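Local coordinates for uncharacterized protein (Methylibium petroleiphilum, PDB 3PL0) that is of unknown function but, as a member of a 2OG-Fe dioxygenase family with a double-stranded beta-helix (cupin) fold, probably carries out iron-dependent oxidation, at residues 166-170 against 171-175; 8-12 against 13-17. All blocks are in the same frame, centred on the assembly; numbering follows the deposited sequence.

Overall arrangement
Two local contacts, a loop turning into a strand and a chain entering a helix, illustrate how depth sets chemistry. Contact 1, centred about 8 Å from the centre of the chain, is buried and shapes the loop into strand 172-181. Contact 2, centred about 19 Å out, lies at the surface and starts helix 12-22. Two valine methyls and two aspartates whose polar partners lie in other parts of the chain make the first; backbone bonds, a leucine packed on the first turn and a water make the second. Their centres are about 19 Å apart and the contacts do not touch, yet both elements pack on helix 118-134, whose Leu134 is met by Phe172 and Leu16.

Contact 1: 166-170 against 171-175; sequences HRDGV and DFVAV
Val170 and Val173 meet methyl to methyl where the loop swings into strand 172-181, their CG2 atoms 3.4 Å apart, tighter than an ordinary van der Waals contact. The two side chains run across one another at about a right angle. With Val173 CG1 anti to its backbone N (chi1 179°), CG2 is left to face the loop. The same Val170 CG2 also lies 3.5 Å from Phe172 O. From the loop side, Asp168 brings its CB to 3.9 Å from Val173 CG2, so this one methyl packs against both an apolar and a polar residue.

His166 and Asp168 form a His-X-Asp sequence, and Asp168 OD1 is hydrogen-bonded to His219 NE2; the trio is consistent with the iron-binding His-X-Asp...His motif of 2OG-Fe dioxygenases. At the strand's start, Asp171 and Phe172 both face Tyr245 in a classic beta bulge.

Polar bonds hold the bend from outside and within. Asp171 OD2 accepts from Ser247 N, and Asp214 OD2 takes Val170 N. Gly169 CA lies against one face of the Arg167 guanidinium, offset toward its rim, and Arg167 makes a weak bond from NH2 to Val170 O, 3.1 Å long and bent to 121°.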
loop_
_atom_site.group_PDB
_atom_site.type_symbol
_atom_site.label_atom_id
_atom_site.label_comp_id
_atom_site.label_asym_id
_atom_site.label_seq_id
_atom_site.Cartn_x
_atom_site.Cartn_y
_atom_site.Cartn_z
ATOM N N HIS A 166 -9.224 -4.920 7.799
ATOM C CA HIS A 166 -9.788 -5.268 6.494
ATOM C C HIS A 166 -8.800 -6.051 5.621
ATOM O O HIS A 166 -7.577 -6.053 5.856
ATOM C CB HIS A 166 -10.213 -3.972 5.757
ATOM C CG HIS A 166 -9.050 -3.126 5.344
ATOM N ND1 HIS A 166 -8.423 -2.249 6.205
ATOM C CD2 HIS A 166 -8.362 -3.061 4.180
ATOM C CE1 HIS A 166 -7.416 -1.663 5.580
ATOM N NE2 HIS A 166 -7.353 -2.144 4.350
ATOM N N ARG A 167 -9.340 -6.720 4.603
ATOM C CA ARG A 167 -8.542 -7.055 3.450
ATOM C C ARG A 167 -8.904 -6.162 2.251
ATOM O O ARG A 167 -9.849 -5.377 2.292
ATOM C CB ARG A 167 -8.653 -8.535 3.112
ATOM C CG ARG A 167 -10.001 -8.988 2.615
ATOM C CD ARG A 167 -10.001 -10.482 2.323
ATOM N NE ARG A 167 -9.221 -10.815 1.138
ATOM C CZ ARG A 167 -9.728 -11.143 -0.053
ATOM N NH1 ARG A 167 -11.048 -11.238 -0.231
ATOM N NH2 ARG A 167 -8.907 -11.394 -1.078
ATOM N N ASP A 168 -8.145 -6.287 1.177
ATOM C CA ASP A 168 -8.311 -5.390 0.054
ATOM C C ASP A 168 -9.020 -6.046 -1.161
ATOM O O ASP A 168 -9.275 -5.397 -2.155
ATOM C CB ASP A 168 -6.966 -4.823 -0.336
ATOM C CG ASP A 168 -6.352 -3.971 0.759
ATOM O OD1 ASP A 168 -5.917 -4.518 1.808
ATOM O OD2 ASP A 168 -6.274 -2.764 0.542
ATOM N N GLY A 169 -9.294 -7.341 -1.073
ATOM C CA GLY A 169 -10.018 -8.046 -2.117
ATOM C C GLY A 169 -9.171 -8.421 -3.314
ATOM O O GLY A 169 -9.711 -8.599 -4.407
ATOM N N VAL A 170 -7.859 -8.566 -3.085
ATOM C CA VAL A 170 -6.897 -8.830 -4.138
ATOM C C VAL A 170 -6.099 -10.073 -3.743
ATOM O O VAL A 170 -6.453 -10.762 -2.804
ATOM C CB VAL A 170 -5.984 -7.585 -4.362
ATOM C CG1 VAL A 170 -6.802 -6.366 -4.852
ATOM C CG2 VAL A 170 -5.198 -7.203 -3.074
ATOM N N ASP A 171 -4.992 -10.341 -4.407
ATOM C CA ASP A 171 -4.116 -11.437 -4.006
ATOM C C ASP A 171 -3.036 -11.011 -2.995
ATOM O O ASP A 171 -2.843 -11.671 -1.969
ATOM C CB ASP A 171 -3.451 -12.052 -5.215
ATOM C CG ASP A 171 -4.407 -12.955 -5.985
ATOM O OD1 ASP A 171 -4.455 -14.157 -5.645
ATOM O OD2 ASP A 171 -5.141 -12.435 -6.843
ATOM N N PHE A 172 -2.309 -9.955 -3.320
ATOM C CA PHE A 172 -1.215 -9.423 -2.482
ATOM C C PHE A 172 -1.261 -7.916 -2.440
ATOM O O PHE A 172 -1.718 -7.264 -3.407
ATOM C CB PHE A 172 0.158 -9.867 -2.989
ATOM C CG PHE A 172 0.342 -11.337 -2.971
ATOM C CD1 PHE A 172 0.732 -11.980 -1.822
ATOM C CD2 PHE A 172 0.079 -12.101 -4.108
ATOM C CE1 PHE A 172 0.879 -13.341 -1.794
ATOM C CE2 PHE A 172 0.217 -13.457 -4.082
ATOM C CZ PHE A 172 0.617 -14.087 -2.938
ATOM N N VAL A 173 -0.862 -7.377 -1.274
ATOM C CA VAL A 173 -0.734 -5.953 -1.067
ATOM C C VAL A 173 0.647 -5.585 -0.551
ATOM O O VAL A 173 1.256 -6.335 0.258
ATOM C CB VAL A 173 -1.807 -5.447 -0.116
ATOM C CG1 VAL A 173 -1.632 -3.931 0.100
ATOM C CG2 VAL A 173 -3.216 -5.772 -0.686
ATOM N N ALA A 174 1.167 -4.456 -1.041
ATOM C CA ALA A 174 2.342 -3.832 -0.441
ATOM C C ALA A 174 1.952 -2.473 0.037
ATOM O O ALA A 174 1.437 -1.662 -0.734
ATOM C CB ALA A 174 3.481 -3.684 -1.436
ATOM N N VAL A 175 2.197 -2.215 1.314
ATOM C CA VAL A 175 2.083 -0.867 1.877
ATOM C C VAL A 175 3.496 -0.302 2.056
ATOM O O VAL A 175 4.280 -0.804 2.876
ATOM C CB VAL A 175 1.393 -0.877 3.233
ATOM C CG1 VAL A 175 1.284 0.577 3.787
ATOM C CG2 VAL A 175 -0.005 -1.530 3.137
#

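Contact 2: 8-12 against 13-17; sequences LPLGR and ATALQ
Leu10 reaches over the first turn of helix 12-22, its CD1 methyl 4.4 Å from Ala15 CB and its CD2 3.7 Å from Thr14 CG2. With Gly11 as the N-cap, Leu10 stands just before the cap and Ala15 four residues after it, the positions of a hydrophobic staple, here a loose one. The leucine crosses Thr14 at about a right angle, and both Leu10 and Ala15 touch Cys25 of strand 24-27.

The close fit belongs to the backbone. Ala15 N donates to Gly11 O at 2.9 Å, arriving almost in line with the carbonyl (C=O...N angle 165°), and Leu16 N donates to Arg12 O at the same length, tilted 21° from that carbonyl's plane. Side-chain carbons crowd round these acceptors: Ala15 CB lies 3.5 Å from Gly11 O, and Leu16 CG approaches Arg12 O at 3.6 Å. Leu16 also touches Lys133 and Leu134 of helix 118-134.

Arg12, by contrast, leaves the helix start with CG anti to its backbone N (chi1 -164°) and stretches away over Glu129 and Lys133 of that helix. Gly11 and Ala13 lie on the solvent side. Gly11 has no side chain to complete a capping box; the half that would run from Thr14 to the N-cap N-H is replaced by a water, which accepts from Gly11 N at 3.0 Å and is hydrogen-bonded to Thr14 OG1 at 2.7 Å.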
loop_
_atom_site.group_PDB
_atom_site.type_symbol
_atom_site.label_atom_id
_atom_site.label_comp_id
_atom_site.label_asym_id
_atom_site.label_seq_id
_atom_site.Cartn_x
_atom_site.Cartn_y
_atom_site.Cartn_z
ATOM N N LEU A 8 16.068 -5.885 10.968
ATOM C CA LEU A 8 17.022 -6.571 10.108
ATOM C C LEU A 8 16.448 -6.827 8.690
ATOM O O LEU A 8 15.262 -7.112 8.519
ATOM C CB LEU A 8 17.503 -7.868 10.766
ATOM C CG LEU A 8 18.226 -7.691 12.118
ATOM C CD1 LEU A 8 18.965 -8.959 12.495
ATOM C CD2 LEU A 8 19.181 -6.514 12.075
ATOM N N PRO A 9 17.317 -6.710 7.665
ATOM C CA PRO A 9 16.890 -6.915 6.273
ATOM C C PRO A 9 16.629 -8.378 5.892
ATOM O O PRO A 9 17.457 -9.253 6.134
ATOM C CB PRO A 9 18.050 -6.332 5.471
ATOM C CG PRO A 9 19.255 -6.589 6.315
ATOM C CD PRO A 9 18.786 -6.568 7.766
ATOM N N LEU A 10 15.458 -8.661 5.343
ATOM C CA LEU A 10 15.151 -9.973 4.834
ATOM C C LEU A 10 15.605 -10.053 3.380
ATOM O O LEU A 10 15.398 -9.107 2.597
ATOM C CB LEU A 10 13.637 -10.216 4.884
ATOM C CG LEU A 10 12.975 -10.368 6.254
ATOM C CD1 LEU A 10 11.453 -10.528 6.065
ATOM C CD2 LEU A 10 13.605 -11.548 7.002
ATOM N N GLY A 11 16.182 -11.189 3.004
ATOM C CA GLY A 11 16.426 -11.468 1.606
ATOM C C GLY A 11 15.154 -12.015 1.039
ATOM O O GLY A 11 14.243 -12.411 1.769
ATOM N N ARG A 12 15.099 -12.093 -0.281
ATOM C CA ARG A 12 13.898 -12.577 -0.942
ATOM C C ARG A 12 13.431 -13.962 -0.502
ATOM O O ARG A 12 12.264 -14.171 -0.295
ATOM C CB ARG A 12 14.170 -12.632 -2.428
ATOM C CG ARG A 12 12.986 -12.752 -3.235
ATOM C CD ARG A 12 13.478 -13.232 -4.531
ATOM N NE ARG A 12 12.655 -12.735 -5.584
ATOM C CZ ARG A 12 12.321 -13.449 -6.639
ATOM N NH1 ARG A 12 12.715 -14.712 -6.751
ATOM N NH2 ARG A 12 11.567 -12.891 -7.564
ATOM N N ALA A 13 14.340 -14.929 -0.430
ATOM C CA ALA A 13 13.937 -16.282 -0.036
ATOM C C ALA A 13 13.358 -16.312 1.403
ATOM O O ALA A 13 12.319 -16.921 1.640
ATOM C CB ALA A 13 15.104 -17.308 -0.219
ATOM N N THR A 14 13.995 -15.645 2.362
ATOM C CA THR A 14 13.400 -15.586 3.691
ATOM C C THR A 14 12.041 -14.887 3.641
ATOM O O THR A 14 11.119 -15.390 4.217
ATOM C CB THR A 14 14.311 -14.926 4.733
ATOM O OG1 THR A 14 15.587 -15.553 4.693
ATOM C CG2 THR A 14 13.759 -15.103 6.124
ATOM N N ALA A 15 11.917 -13.790 2.881
ATOM C CA ALA A 15 10.650 -13.041 2.780
ATOM C C ALA A 15 9.528 -13.946 2.267
ATOM O O ALA A 15 8.395 -13.912 2.773
ATOM C CB ALA A 15 10.812 -11.812 1.904
ATOM N N LEU A 16 9.866 -14.767 1.270
ATOM C CA LEU A 16 8.926 -15.765 0.769
ATOM C C LEU A 16 8.510 -16.757 1.858
ATOM O O LEU A 16 7.333 -17.081 1.972
ATOM C CB LEU A 16 9.510 -16.524 -0.439
ATOM C CG LEU A 16 9.489 -15.818 -1.794
ATOM C CD1 LEU A 16 10.178 -16.697 -2.836
ATOM C CD2 LEU A 16 8.063 -15.549 -2.241
ATOM N N GLN A 17 9.464 -17.239 2.651
ATOM C CA GLN A 17 9.130 -18.230 3.678
ATOM C C GLN A 17 8.184 -17.580 4.687
ATOM O O GLN A 17 7.224 -18.199 5.144
ATOM C CB GLN A 17 10.385 -18.767 4.364
ATOM C CG GLN A 17 11.324 -19.584 3.445
ATOM C CD GLN A 17 11.009 -21.038 3.417
ATOM O OE1 GLN A 17 9.897 -21.464 3.777
ATOM N NE2 GLN A 17 12.015 -21.845 3.053
HETATM O O HOH W 1 17.100 -13.293 5.006
#